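Local structure of AlyGC (Glaciecola chathamensis, 5GKD) at residues I91-N96 against S104-V109; V291-P296 against A357-S362; R541-A546 against H562-G567. The protein is an alginate lyase of polysaccharide lyase family 6, which breaks alginate chains, most likely by beta-elimination. All coordinates share one frame; numbering follows the deposited sequence.

Contact 1. Residues I91-N96 against S104-V109; sequences IAFRRN and SRVTQV. With PO4 (phosphate ion), chain I; PO4 (phosphate ion), chain G.
I91, F93, V106 and V109 meet inside one coil of a right-handed parallel beta-helix, the fold of the pectate lyase-like superfamily. I91 and F93 come from the end of strand 89-92 and the turn after it; V106 lies on 105-107, and V109 follows the corner at Q108. I91 and V109 meet tip to tip, CD1 of I91 lying 3.9 Å from CG2 of V109. The F93 ring runs at a slant to V106, its CZ 3.4 Å from V106 CG2. F93 has its CG opposite the carbonyl carbon (chi1 -76°), which carries the ring inward from an inverse gamma turn centred here. Its ring edge also faces S104 O, which lies near the ring plane, 3.9 Å from CE2. L68 and F135, from neighbouring coils, also pack on V106.

Charged hydrogen bonds lie beyond the turn, where R94 and R95 bind separate phosphate ions, probably from the crystallisation liquor. R95 grips the phosphate of chain I through NE (2.9 Å to O3) and NH2 (2.6 Å to O2), while R95 NH1 salt-bridges E39. R94 turns its guanidinium edge to O2 of the chain G phosphate, NH1 lying 2.9 Å away and NH2 bonding weakly to the same atom.

Contact 2. Residues V291-P296 against A357-S362; sequences VMNGVP and AFDDIS
N293 reaches D359 with the nitrogen end of its side-chain amide; this is the sole pair within 4.5 Å across the two segments, which bury only 69 Å² between them. From CB, which points at the opposing segment, the chain leads to CG, 4.1 Å from D359 OD2. There it branches. OD1 lies beside the aliphatic part of the aspartate, 4.2 Å from D359 CB, whereas ND2 donates to D359 OD2 at 3.1 Å. An N-H...O angle of 139° shows the bond to be bent; separately, ND2 approaches from above the carboxylate plane, and amide and carboxylate planes are turned 38° apart. D359 CG stands anti to its own N (chi1 -156°), swinging the carboxylate toward N293. N293 ND2 has a stronger partner in R332 O, and D359 OD2 is also bonded to S328 OG. The other carboxylate oxygen, OD1, takes the backbone N of D360 at 2.6 Å through its anti lone pair, which probably limits rotation of the carboxylate. A325, on strand 322-326, touches both side chains. That strand runs between 289-292 and 355-357, so the bond joins loops that leave strands two coils apart on one face of a parallel beta-helix.

Contact 3. Residues R541-A546 against H562-G567; sequences RNYRLA and HFFDAG
Y543 and L545 reach inward from one strand and F564 comes from the opposite direction, so that a single phenyl ring is met at two places along its rim. The tightest approach is that of the tyrosine hydroxyl: Y543 OH lies near the plane of the F564 ring, at its edge, 3.0 Å from CZ and 3.4 Å from CE2. The tyrosine ring carbon behind it, CZ, is 3.8 Å from F564 CZ. Farther round the ring, L545 CD2 sits obliquely 3.7 Å from both CD1 and CE1 of F564. F564 reaches this position because its CG stands opposite the backbone N (chi1 -177°), while Y543 holds its CG between N and the carbonyl carbon (chi1 67°), which sends its ring toward F564 and brings OH to that ring's edge. Strands 543-548 and 564-565 belong to different faces of one coil in the second parallel beta-helix of the chain; even L545 CA and F564 CA, paired across the contact, are 10.4 Å apart, a distance bridged by side chains. I532 and L592, from strands on either side of 564-565, also touch F564. An alanine in place of F564 would probably open a gap between the two faces, leaving L545 CD2 and the hydroxyl end of Y543 without their shared neighbour. Around A566 the contact thins out: its CB is 4.5 Å from Y543 OH. D565 turns its side chain away from the strand opposite and is partly exposed, its OD1 forming salt bridges with R591 and K594. On the outer side of the other strand, R544 is likewise partly exposed and lies in a cation-pi contact with F436.

From the N terminus, contact 1 comes first, closing a loop of seven residues (97-103) within one coil of the first beta-helix. Contact 2 follows and spans sixty residues, joining loops two coils apart on that helix; strands 89-92, 289-292 and 355-357 run along the same face, although the centres of contacts 1 and 2 are about 41 Å apart. Contact 3 closes a fifteen-residue loop in the second helix, joining two faces of a coil. The three lie in series, with no nesting or crossing. Contact 3 is about 38 Å from contact 1 and about 40 Å from contact 2, centre to centre, and its N542 hydrogen-bonds K119 and I176, tying the second helix to the first.

Contact 1. Residues I91-N96 against S104-V109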
loop_
_atom_site.group_PDB
_atom_site.type_symbol
_atom_site.label_atom_id
_atom_site.label_comp_id
_atom_site.label_asym_id
_atom_site.label_seq_id
_atom_site.Cartn_x
_atom_site.Cartn_y
_atom_site.Cartn_z
ATOM N N ILE A 91 15.476 7.338 22.202
ATOM C CA ILE A 91 16.412 7.472 23.314
ATOM C C ILE A 91 16.932 6.089 23.683
ATOM O O ILE A 91 16.152 5.209 24.060
ATOM C CB ILE A 91 15.756 8.111 24.541
ATOM C CG1 ILE A 91 15.178 9.481 24.217
ATOM C CG2 ILE A 91 16.769 8.201 25.695
ATOM C CD1 ILE A 91 14.496 10.092 25.410
ATOM N N ALA A 92 18.245 5.907 23.624
ATOM C CA ALA A 92 18.867 4.632 23.968
ATOM C C ALA A 92 20.006 4.847 24.948
ATOM O O ALA A 92 20.838 5.746 24.764
ATOM C CB ALA A 92 19.403 3.922 22.732
ATOM N N PHE A 93 20.051 4.008 25.983
ATOM C CA PHE A 93 21.117 4.043 26.974
ATOM C C PHE A 93 22.316 3.220 26.514
ATOM O O PHE A 93 22.864 2.397 27.256
ATOM C CB PHE A 93 20.594 3.544 28.320
ATOM C CG PHE A 93 19.746 4.542 29.058
ATOM C CD1 PHE A 93 18.415 4.744 28.708
ATOM C CD2 PHE A 93 20.264 5.245 30.132
ATOM C CE1 PHE A 93 17.642 5.649 29.394
ATOM C CE2 PHE A 93 19.482 6.145 30.829
ATOM C CZ PHE A 93 18.174 6.351 30.449
ATOM N N ARG A 94 22.713 3.421 25.265
ATOM C CA ARG A 94 23.905 2.804 24.706
ATOM C C ARG A 94 24.276 3.548 23.434
ATOM O O ARG A 94 23.438 4.209 22.808
ATOM C CB ARG A 94 23.695 1.314 24.394
ATOM C CG ARG A 94 22.890 1.100 23.141
ATOM C CD ARG A 94 22.602 -0.354 22.830
ATOM N NE ARG A 94 21.837 -0.433 21.599
ATOM C CZ ARG A 94 21.577 -1.553 20.932
ATOM N NH1 ARG A 94 20.867 -1.492 19.822
ATOM N NH2 ARG A 94 22.010 -2.729 21.371
ATOM N N ARG A 95 25.553 3.434 23.063
ATOM C CA ARG A 95 25.962 3.743 21.703
ATOM C C ARG A 95 25.577 2.617 20.750
ATOM O O ARG A 95 24.986 2.860 19.694
ATOM C CB ARG A 95 27.472 3.983 21.639
ATOM C CG ARG A 95 27.978 4.206 20.214
ATOM C CD ARG A 95 29.455 4.554 20.194
ATOM N NE ARG A 95 29.869 4.941 18.858
ATOM C CZ ARG A 95 30.988 5.600 18.571
ATOM N NH1 ARG A 95 31.826 5.950 19.535
ATOM N NH2 ARG A 95 31.264 5.909 17.311
ATOM N N ASN A 96 25.934 1.388 21.111
ATOM C CA ASN A 96 25.666 0.175 20.342
ATOM C C ASN A 96 25.830 -0.993 21.305
ATOM O O ASN A 96 26.080 -0.793 22.493
ATOM C CB ASN A 96 26.589 0.053 19.129
ATOM C CG ASN A 96 28.046 0.170 19.495
ATOM O OD1 ASN A 96 28.545 -0.531 20.382
ATOM N ND2 ASN A 96 28.742 1.074 18.826
ATOM N N SER A 104 23.441 6.432 34.771
ATOM C CA SER A 104 23.093 7.604 33.985
ATOM C C SER A 104 21.600 7.865 34.088
ATOM O O SER A 104 20.808 6.983 34.420
ATOM C CB SER A 104 23.511 7.423 32.527
ATOM O OG SER A 104 24.917 7.316 32.456
ATOM N N ARG A 105 21.214 9.095 33.802
ATOM C CA ARG A 105 19.863 9.534 34.107
ATOM C C ARG A 105 19.309 10.365 32.961
ATOM O O ARG A 105 19.997 11.243 32.435
ATOM C CB ARG A 105 19.865 10.332 35.405
ATOM C CG ARG A 105 18.532 10.884 35.804
ATOM C CD ARG A 105 18.648 11.664 37.100
ATOM N NE ARG A 105 17.366 12.185 37.539
ATOM C CZ ARG A 105 17.222 13.075 38.513
ATOM N NH1 ARG A 105 16.015 13.497 38.865
ATOM N NH2 ARG A 105 18.295 13.519 39.151
ATOM N N VAL A 106 18.079 10.068 32.556
ATOM C CA VAL A 106 17.332 10.910 31.634
ATOM C C VAL A 106 16.123 11.422 32.396
ATOM O O VAL A 106 15.300 10.625 32.856
ATOM C CB VAL A 106 16.899 10.149 30.371
ATOM C CG1 VAL A 106 15.985 11.019 29.503
ATOM C CG2 VAL A 106 18.097 9.664 29.592
ATOM N N THR A 107 16.017 12.736 32.542
ATOM C CA THR A 107 14.983 13.332 33.370
ATOM C C THR A 107 14.450 14.582 32.685
ATOM O O THR A 107 15.197 15.306 32.031
ATOM C CB THR A 107 15.498 13.670 34.785
ATOM O OG1 THR A 107 14.441 14.228 35.580
ATOM C CG2 THR A 107 16.679 14.659 34.728
ATOM N N GLN A 108 13.145 14.799 32.795
ATOM C CA GLN A 108 12.527 16.004 32.273
ATOM C C GLN A 108 12.748 16.136 30.770
ATOM O O GLN A 108 13.107 17.200 30.262
ATOM C CB GLN A 108 13.034 17.247 33.017
ATOM C CG GLN A 108 12.705 17.259 34.514
ATOM C CD GLN A 108 12.817 18.649 35.119
ATOM O OE1 GLN A 108 12.270 19.594 34.585
ATOM N NE2 GLN A 108 13.525 18.769 36.232
ATOM N N VAL A 109 12.531 15.050 30.043
ATOM C CA VAL A 109 12.450 15.190 28.602
ATOM C C VAL A 109 11.095 14.701 28.111
ATOM O O VAL A 109 10.493 13.762 28.645
ATOM C CB VAL A 109 13.616 14.531 27.824
ATOM C CG1 VAL A 109 14.766 14.157 28.706
ATOM C CG2 VAL A 109 13.163 13.417 26.907
HETATM P P PO4 I . 28.098 5.634 15.474
HETATM O O1 PO4 I . 27.216 6.855 15.359
HETATM O O2 PO4 I . 29.549 6.044 15.406
HETATM O O3 PO4 I . 27.861 4.907 16.779
HETATM O O4 PO4 I . 27.770 4.711 14.331
HETATM P P PO4 G . 18.790 -4.505 19.865
HETATM O O1 PO4 G . 19.010 -4.352 21.353
HETATM O O2 PO4 G . 20.023 -4.124 19.070
HETATM O O3 PO4 G . 17.624 -3.626 19.481
HETATM O O4 PO4 G . 18.471 -5.945 19.540
#

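Contact 2. Residues V291-P296 against A357-S362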
loop_
_atom_site.group_PDB
_atom_site.type_symbol
_atom_site.label_atom_id
_atom_site.label_comp_id
_atom_site.label_asym_id
_atom_site.label_seq_id
_atom_site.Cartn_x
_atom_site.Cartn_y
_atom_site.Cartn_z
ATOM N N VAL A 291 -5.900 -14.901 36.514
ATOM C CA VAL A 291 -4.916 -15.930 36.799
ATOM C C VAL A 291 -5.013 -16.947 35.670
ATOM O O VAL A 291 -6.012 -17.668 35.553
ATOM C CB VAL A 291 -5.129 -16.586 38.168
ATOM C CG1 VAL A 291 -3.956 -17.496 38.496
ATOM C CG2 VAL A 291 -5.282 -15.524 39.252
ATOM N N MET A 292 -3.986 -17.001 34.834
ATOM C CA MET A 292 -4.056 -17.767 33.600
ATOM C C MET A 292 -3.731 -19.242 33.809
ATOM O O MET A 292 -3.021 -19.629 34.742
ATOM C CB MET A 292 -3.100 -17.193 32.558
ATOM C CG MET A 292 -3.675 -16.052 31.747
ATOM S SD MET A 292 -2.708 -15.692 30.263
ATOM C CE MET A 292 -3.048 -17.146 29.263
ATOM N N ASN A 293 -4.278 -20.063 32.922
ATOM C CA ASN A 293 -3.740 -21.388 32.659
ATOM C C ASN A 293 -2.473 -21.265 31.833
ATOM O O ASN A 293 -2.329 -20.342 31.037
ATOM C CB ASN A 293 -4.757 -22.245 31.901
ATOM C CG ASN A 293 -5.448 -23.257 32.800
ATOM O OD1 ASN A 293 -5.611 -23.020 33.982
ATOM N ND2 ASN A 293 -5.805 -24.407 32.244
ATOM N N GLY A 294 -1.551 -22.210 32.029
ATOM C CA GLY A 294 -0.336 -22.296 31.256
ATOM C C GLY A 294 -0.285 -23.557 30.403
ATOM O O GLY A 294 -1.211 -24.357 30.363
ATOM N N VAL A 295 0.820 -23.702 29.693
ATOM C CA VAL A 295 1.073 -24.852 28.829
ATOM C C VAL A 295 2.044 -25.781 29.553
ATOM O O VAL A 295 3.094 -25.313 30.012
ATOM C CB VAL A 295 1.659 -24.425 27.470
ATOM C CG1 VAL A 295 1.829 -25.640 26.549
ATOM C CG2 VAL A 295 0.830 -23.350 26.802
ATOM N N PRO A 296 1.740 -27.076 29.686
ATOM C CA PRO A 296 2.743 -28.005 30.223
ATOM C C PRO A 296 3.993 -27.980 29.360
ATOM O O PRO A 296 3.909 -27.969 28.132
ATOM C CB PRO A 296 2.049 -29.370 30.157
ATOM C CG PRO A 296 0.601 -29.083 29.881
ATOM C CD PRO A 296 0.546 -27.774 29.186
ATOM N N ALA A 357 -14.506 -19.227 36.959
ATOM C CA ALA A 357 -13.438 -20.211 36.839
ATOM C C ALA A 357 -13.600 -20.971 35.529
ATOM O O ALA A 357 -14.704 -21.414 35.193
ATOM C CB ALA A 357 -13.436 -21.184 38.020
ATOM N N PHE A 358 -12.501 -21.127 34.794
ATOM C CA PHE A 358 -12.521 -21.781 33.495
ATOM C C PHE A 358 -11.880 -23.165 33.524
ATOM O O PHE A 358 -11.816 -23.835 32.486
ATOM C CB PHE A 358 -11.843 -20.876 32.453
ATOM C CG PHE A 358 -12.599 -19.594 32.190
ATOM C CD1 PHE A 358 -13.607 -19.554 31.251
ATOM C CD2 PHE A 358 -12.323 -18.450 32.911
ATOM C CE1 PHE A 358 -14.326 -18.388 31.016
ATOM C CE2 PHE A 358 -13.029 -17.273 32.680
ATOM C CZ PHE A 358 -14.035 -17.243 31.729
ATOM N N ASP A 359 -11.434 -23.616 34.686
ATOM C CA ASP A 359 -10.776 -24.910 34.853
ATOM C C ASP A 359 -10.778 -25.210 36.348
ATOM O O ASP A 359 -11.324 -24.448 37.152
ATOM C CB ASP A 359 -9.359 -24.893 34.262
ATOM C CG ASP A 359 -8.845 -26.273 33.874
ATOM O OD1 ASP A 359 -9.138 -27.270 34.559
ATOM O OD2 ASP A 359 -8.125 -26.355 32.865
ATOM N N ASP A 360 -10.165 -26.325 36.721
ATOM C CA ASP A 360 -9.982 -26.629 38.132
ATOM C C ASP A 360 -9.173 -25.522 38.801
ATOM O O ASP A 360 -8.122 -25.126 38.296
ATOM C CB ASP A 360 -9.274 -27.974 38.287
ATOM C CG ASP A 360 -9.112 -28.379 39.729
ATOM O OD1 ASP A 360 -10.132 -28.584 40.401
ATOM O OD2 ASP A 360 -7.972 -28.483 40.202
ATOM N N ILE A 361 -9.672 -25.017 39.936
ATOM C CA ILE A 361 -8.982 -23.992 40.709
ATOM C C ILE A 361 -8.645 -24.478 42.115
ATOM O O ILE A 361 -8.339 -23.680 42.995
ATOM C CB ILE A 361 -9.786 -22.679 40.760
ATOM C CG1 ILE A 361 -11.143 -22.889 41.424
ATOM C CG2 ILE A 361 -9.977 -22.127 39.369
ATOM C CD1 ILE A 361 -11.868 -21.620 41.727
ATOM N N SER A 362 -8.657 -25.784 42.334
ATOM C CA SER A 362 -8.319 -26.298 43.649
ATOM C C SER A 362 -6.861 -26.069 44.000
ATOM O O SER A 362 -6.485 -26.281 45.154
ATOM C CB SER A 362 -8.654 -27.790 43.739
ATOM O OG SER A 362 -7.681 -28.577 43.087
#

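Contact 3. Residues R541-A546 against H562-G567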
loop_
_atom_site.group_PDB
_atom_site.type_symbol
_atom_site.label_atom_id
_atom_site.label_comp_id
_atom_site.label_asym_id
_atom_site.label_seq_id
_atom_site.Cartn_x
_atom_site.Cartn_y
_atom_site.Cartn_z
ATOM N N ARG A 541 -1.801 7.357 11.673
ATOM C CA ARG A 541 -2.747 7.739 12.703
ATOM C C ARG A 541 -4.050 6.997 12.433
ATOM O O ARG A 541 -4.350 6.673 11.282
ATOM C CB ARG A 541 -2.925 9.258 12.615
ATOM C CG ARG A 541 -3.553 9.970 13.731
ATOM C CD ARG A 541 -3.374 11.431 13.466
ATOM N NE ARG A 541 -1.991 11.828 13.704
ATOM C CZ ARG A 541 -1.615 12.632 14.692
ATOM N NH1 ARG A 541 -2.521 13.138 15.515
ATOM N NH2 ARG A 541 -0.338 12.945 14.852
ATOM N N ASN A 542 -4.818 6.727 13.483
ATOM C CA ASN A 542 -6.149 6.149 13.296
ATOM C C ASN A 542 -7.134 7.226 12.809
ATOM O O ASN A 542 -6.822 8.414 12.771
ATOM C CB ASN A 542 -6.665 5.522 14.598
ATOM C CG ASN A 542 -5.732 4.449 15.154
ATOM O OD1 ASN A 542 -4.934 3.865 14.429
ATOM N ND2 ASN A 542 -5.844 4.182 16.446
ATOM N N TYR A 543 -8.349 6.809 12.453
ATOM C CA TYR A 543 -9.371 7.760 12.024
ATOM C C TYR A 543 -10.733 7.313 12.540
ATOM O O TYR A 543 -10.922 6.165 12.933
ATOM C CB TYR A 543 -9.403 7.927 10.483
ATOM C CG TYR A 543 -9.863 6.690 9.767
ATOM C CD1 TYR A 543 -8.987 5.638 9.519
ATOM C CD2 TYR A 543 -11.175 6.551 9.375
ATOM C CE1 TYR A 543 -9.413 4.495 8.888
ATOM C CE2 TYR A 543 -11.607 5.410 8.725
ATOM C CZ TYR A 543 -10.727 4.384 8.492
ATOM O OH TYR A 543 -11.176 3.250 7.868
ATOM N N ARG A 544 -11.687 8.244 12.515
ATOM C CA ARG A 544 -13.073 8.015 12.894
ATOM C C ARG A 544 -13.991 8.369 11.726
ATOM O O ARG A 544 -13.782 9.375 11.045
ATOM C CB ARG A 544 -13.456 8.858 14.127
ATOM C CG ARG A 544 -12.746 8.477 15.412
ATOM C CD ARG A 544 -12.851 9.558 16.473
ATOM N NE ARG A 544 -11.909 10.649 16.242
ATOM C CZ ARG A 544 -12.134 11.912 16.593
ATOM N NH1 ARG A 544 -13.273 12.239 17.189
ATOM N NH2 ARG A 544 -11.235 12.844 16.334
ATOM N N LEU A 545 -15.022 7.554 11.510
ATOM C CA LEU A 545 -16.002 7.797 10.456
ATOM C C LEU A 545 -17.402 7.558 11.013
ATOM O O LEU A 545 -17.702 6.455 11.478
ATOM C CB LEU A 545 -15.726 6.895 9.242
ATOM C CG LEU A 545 -16.753 6.901 8.104
ATOM C CD1 LEU A 545 -16.937 8.295 7.554
ATOM C CD2 LEU A 545 -16.346 5.934 7.006
ATOM N N ALA A 546 -18.249 8.588 10.972
ATOM C CA ALA A 546 -19.643 8.517 11.408
ATOM C C ALA A 546 -20.549 8.935 10.259
ATOM O O ALA A 546 -20.290 9.941 9.594
ATOM C CB ALA A 546 -19.903 9.413 12.624
ATOM N N HIS A 562 -17.145 0.634 -5.037
ATOM C CA HIS A 562 -17.272 0.422 -3.604
ATOM C C HIS A 562 -17.703 1.692 -2.896
ATOM O O HIS A 562 -17.394 2.808 -3.321
ATOM C CB HIS A 562 -15.949 -0.057 -3.021
ATOM C CG HIS A 562 -15.317 -1.147 -3.820
ATOM N ND1 HIS A 562 -15.885 -2.396 -3.948
ATOM C CD2 HIS A 562 -14.176 -1.175 -4.545
ATOM C CE1 HIS A 562 -15.118 -3.145 -4.720
ATOM N NE2 HIS A 562 -14.077 -2.428 -5.095
ATOM N N PHE A 563 -18.416 1.513 -1.789
ATOM C CA PHE A 563 -18.755 2.675 -0.979
ATOM C C PHE A 563 -17.567 3.120 -0.115
ATOM O O PHE A 563 -17.228 4.309 -0.089
ATOM C CB PHE A 563 -19.975 2.379 -0.105
ATOM C CG PHE A 563 -20.289 3.474 0.856
ATOM C CD1 PHE A 563 -20.912 4.635 0.426
ATOM C CD2 PHE A 563 -19.935 3.364 2.185
ATOM C CE1 PHE A 563 -21.183 5.658 1.309
ATOM C CE2 PHE A 563 -20.208 4.373 3.071
ATOM C CZ PHE A 563 -20.831 5.527 2.633
ATOM N N PHE A 564 -16.941 2.188 0.620
ATOM C CA PHE A 564 -15.810 2.530 1.478
ATOM C C PHE A 564 -14.690 1.517 1.307
ATOM O O PHE A 564 -14.906 0.316 1.486
ATOM C CB PHE A 564 -16.192 2.616 2.965
ATOM C CG PHE A 564 -15.042 3.043 3.846
ATOM C CD1 PHE A 564 -14.736 4.381 4.008
ATOM C CD2 PHE A 564 -14.232 2.099 4.464
ATOM C CE1 PHE A 564 -13.659 4.776 4.785
ATOM C CE2 PHE A 564 -13.154 2.484 5.247
ATOM C CZ PHE A 564 -12.873 3.830 5.410
ATOM N N ASP A 565 -13.483 2.010 1.031
ATOM C CA ASP A 565 -12.314 1.174 0.773
ATOM C C ASP A 565 -11.196 1.586 1.725
ATOM O O ASP A 565 -10.627 2.669 1.584
ATOM C CB ASP A 565 -11.871 1.306 -0.688
ATOM C CG ASP A 565 -10.847 0.240 -1.096
ATOM O OD1 ASP A 565 -10.891 -0.883 -0.564
ATOM O OD2 ASP A 565 -10.000 0.525 -1.956
ATOM N N ALA A 566 -10.885 0.729 2.693
ATOM C CA ALA A 566 -9.828 1.007 3.654
ATOM C C ALA A 566 -8.459 0.794 3.017
ATOM O O ALA A 566 -8.233 -0.210 2.345
ATOM C CB ALA A 566 -9.975 0.111 4.889
ATOM N N GLY A 567 -7.547 1.737 3.240
ATOM C CA GLY A 567 -6.179 1.551 2.803
ATOM C C GLY A 567 -5.471 0.467 3.591
ATOM O O GLY A 567 -5.807 0.174 4.741
#